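Local coordinates for protein uridylate kinase (Archaeoglobus fulgidus, PDB 2IJ9) that probably catalyses the reversible transfer of a phosphate group from ATP to UMP, giving UDP and ADP in pyrimidine biosynthesis, at residues V141-P146 against G175-V179. The protein carries 1 engineered substitution. Sequence-based numbering, arbitrary orientation.
Sequences VYSADP and GTNVV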
ATOM      1  N   VAL B 141       1.731  28.053   6.360  1.00 89.35           N
ATOM      2  CA  VAL B 141       1.847  28.054   7.810  1.00 95.32           C
ATOM      3  C   VAL B 141       0.560  28.634   8.359  1.00 99.35           C
ATOM      4  O   VAL B 141       0.033  29.589   7.803  1.00 99.75           O
ATOM      5  CB  VAL B 141       3.042  28.891   8.286  1.00 90.90           C
ATOM      6  CG1 VAL B 141       3.177  28.820   9.808  1.00 89.62           C
ATOM      7  CG2 VAL B 141       4.322  28.402   7.614  1.00 96.44           C
ATOM      8  N   TYR B 142       0.054  28.060   9.448  1.00109.13           N
ATOM      9  CA  TYR B 142      -1.260  28.455   9.966  1.00111.54           C
ATOM     10  C   TYR B 142      -1.260  29.097  11.367  1.00124.02           C
ATOM     11  O   TYR B 142      -0.274  29.007  12.107  1.00121.90           O
ATOM     12  CB  TYR B 142      -2.252  27.291   9.843  1.00 95.86           C
ATOM     13  CG  TYR B 142      -2.755  27.154   8.427  1.00 80.30           C
ATOM     14  CD1 TYR B 142      -2.040  26.428   7.471  1.00113.73           C
ATOM     15  CD2 TYR B 142      -3.930  27.769   8.037  1.00 95.10           C
ATOM     16  CE1 TYR B 142      -2.501  26.318   6.157  1.00110.09           C
ATOM     17  CE2 TYR B 142      -4.399  27.671   6.737  1.00 90.65           C
ATOM     18  CZ  TYR B 142      -3.684  26.949   5.800  1.00 90.79           C
ATOM     19  OH  TYR B 142      -4.178  26.859   4.517  1.00101.21           O
ATOM     20  N   SER B 143      -2.386  29.737  11.700  1.00141.78           N
ATOM     21  CA  SER B 143      -2.511  30.697  12.810  1.00148.44           C
ATOM     22  C   SER B 143      -2.412  30.165  14.255  1.00160.96           C
ATOM     23  O   SER B 143      -1.667  29.221  14.537  1.00154.17           O
ATOM     24  CB  SER B 143      -3.794  31.531  12.633  1.00147.52           C
ATOM     25  OG  SER B 143      -4.957  30.783  12.963  1.00131.45           O
ATOM     26  N   ALA B 144      -3.167  30.800  15.155  1.00172.67           N
ATOM     27  CA  ALA B 144      -3.086  30.557  16.601  1.00179.36           C
ATOM     28  C   ALA B 144      -3.654  29.205  17.028  1.00185.43           C
ATOM     29  O   ALA B 144      -4.871  29.006  17.014  1.00183.39           O
ATOM     30  CB  ALA B 144      -3.763  31.691  17.373  1.00173.32           C
ATOM     31  N   ASP B 145      -2.736  28.309  17.407  1.00192.98           N
ATOM     32  CA  ASP B 145      -2.971  26.912  17.860  1.00197.99           C
ATOM     33  C   ASP B 145      -2.593  25.823  16.817  1.00200.00           C
ATOM     34  O   ASP B 145      -1.664  25.046  17.067  1.00195.43           O
ATOM     35  CB  ASP B 145      -4.338  26.684  18.542  1.00197.95           C
ATOM     36  CG  ASP B 145      -4.467  27.434  19.862  1.00199.37           C
ATOM     37  OD1 ASP B 145      -3.619  28.308  20.152  1.00200.00           O
ATOM     38  OD2 ASP B 145      -5.424  27.151  20.611  1.00199.44           O
ATOM     39  N   PRO B 146      -3.300  25.744  15.664  1.00200.00           N
ATOM     40  CA  PRO B 146      -4.606  26.231  15.201  1.00200.00           C
ATOM     41  C   PRO B 146      -5.728  25.170  15.225  1.00200.00           C
ATOM     42  O   PRO B 146      -5.510  24.037  15.670  1.00200.00           O
ATOM     43  CB  PRO B 146      -4.316  26.663  13.753  1.00200.00           C
ATOM     44  CG  PRO B 146      -2.984  25.996  13.379  1.00200.00           C
ATOM     45  CD  PRO B 146      -2.563  25.141  14.544  1.00200.00           C
ATOM     46  N   GLY B 175      -2.108  22.250  16.839  1.00153.72           N
ATOM     47  CA  GLY B 175      -0.836  21.679  16.405  1.00158.42           C
ATOM     48  C   GLY B 175      -0.856  21.189  14.968  1.00167.84           C
ATOM     49  O   GLY B 175      -0.270  20.148  14.657  1.00164.09           O
ATOM     50  N   THR B 176      -1.535  21.942  14.096  1.00176.35           N
ATOM     51  CA  THR B 176      -1.548  21.685  12.645  1.00172.52           C
ATOM     52  C   THR B 176      -0.174  22.013  12.077  1.00171.43           C
ATOM     53  O   THR B 176       0.256  21.437  11.072  1.00168.42           O
ATOM     54  CB  THR B 176      -2.619  22.533  11.902  1.00168.38           C
ATOM     55  OG1 THR B 176      -3.818  22.605  12.682  1.00168.14           O
ATOM     56  CG2 THR B 176      -2.949  21.936  10.539  1.00157.02           C
ATOM     57  N   ASN B 177       0.514  22.937  12.746  1.00167.75           N
ATOM     58  CA  ASN B 177       1.904  23.254  12.448  1.00161.86           C
ATOM     59  C   ASN B 177       2.880  22.127  12.798  1.00155.26           C
ATOM     60  O   ASN B 177       3.997  22.388  13.253  1.00151.18           O
ATOM     61  CB  ASN B 177       2.322  24.553  13.148  1.00157.06           C
ATOM     62  CG  ASN B 177       2.339  25.751  12.209  1.00156.45           C
ATOM     63  OD1 ASN B 177       1.862  25.685  11.073  1.00160.87           O
ATOM     64  ND2 ASN B 177       2.897  26.857  12.684  1.00127.97           N
ATOM     65  N   VAL B 178       2.462  20.881  12.566  1.00150.36           N
ATOM     66  CA  VAL B 178       3.359  19.727  12.672  1.00144.85           C
ATOM     67  C   VAL B 178       4.426  19.782  11.573  1.00143.64           C
ATOM     68  O   VAL B 178       5.473  19.139  11.672  1.00129.60           O
ATOM     69  CB  VAL B 178       2.602  18.358  12.664  1.00148.10           C
ATOM     70  CG1 VAL B 178       2.206  17.949  14.087  1.00104.34           C
ATOM     71  CG2 VAL B 178       1.389  18.380  11.716  1.00125.64           C
ATOM     72  N   VAL B 179       4.151  20.567  10.532  1.00143.68           N
ATOM     73  CA  VAL B 179       5.160  20.900   9.538  1.00140.09           C
ATOM     74  C   VAL B 179       5.353  22.394   9.714  1.00135.59           C
ATOM     75  O   VAL B 179       4.591  22.990  10.451  1.00142.85           O
ATOM     76  CB  VAL B 179       4.631  20.623   8.109  1.00144.75           C
ATOM     77  CG1 VAL B 179       5.069  19.250   7.640  1.00151.53           C
ATOM     78  CG2 VAL B 179       3.096  20.740   8.044  1.00133.00           C
TER
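The ring of P146 packs against G175 and T176, at the start of segment 175-179. Its CD is 3.4 Å from T176 OG1 and 3.7 Å from G175 N. These are van der Waals contacts. The peptide bond between D145 and P146 is cis, which makes a sharp bend there. The D145 carbonyl faces the other segment and accepts a hydrogen bond from the backbone, G175 N to D145 O at 2.8 Å. The CA-to-CB bond of D145 points away from segment 175-179. At the other end of the contact N177 reaches toward V141 and Y142. Its amide ND2 is 3.5 Å from V141 CG1. Y142 N gives a weak hydrogen bond to N177 OD1, straight but long at 3.4 Å. Both segments are irregular parts of loops in the amino acid kinase fold. Segment 141-146 follows strand 131-136 of the central sheet, and segment 175-179 leads toward helix 182-191. Segment 141-146 probably forms part of the ATP site, to which Y142 and D145 are predicted to contribute. The CA-to-CB bond of Y142 points toward segment 175-179, but the end of the side chain leads away, and the side chain touches K154. V141 is buried. Its backbone hydrogen-bonds with that of Y155. Both V141 and N177 also touch I166 of helix 160-166, so this helix borders the V141-N177 end of the contact.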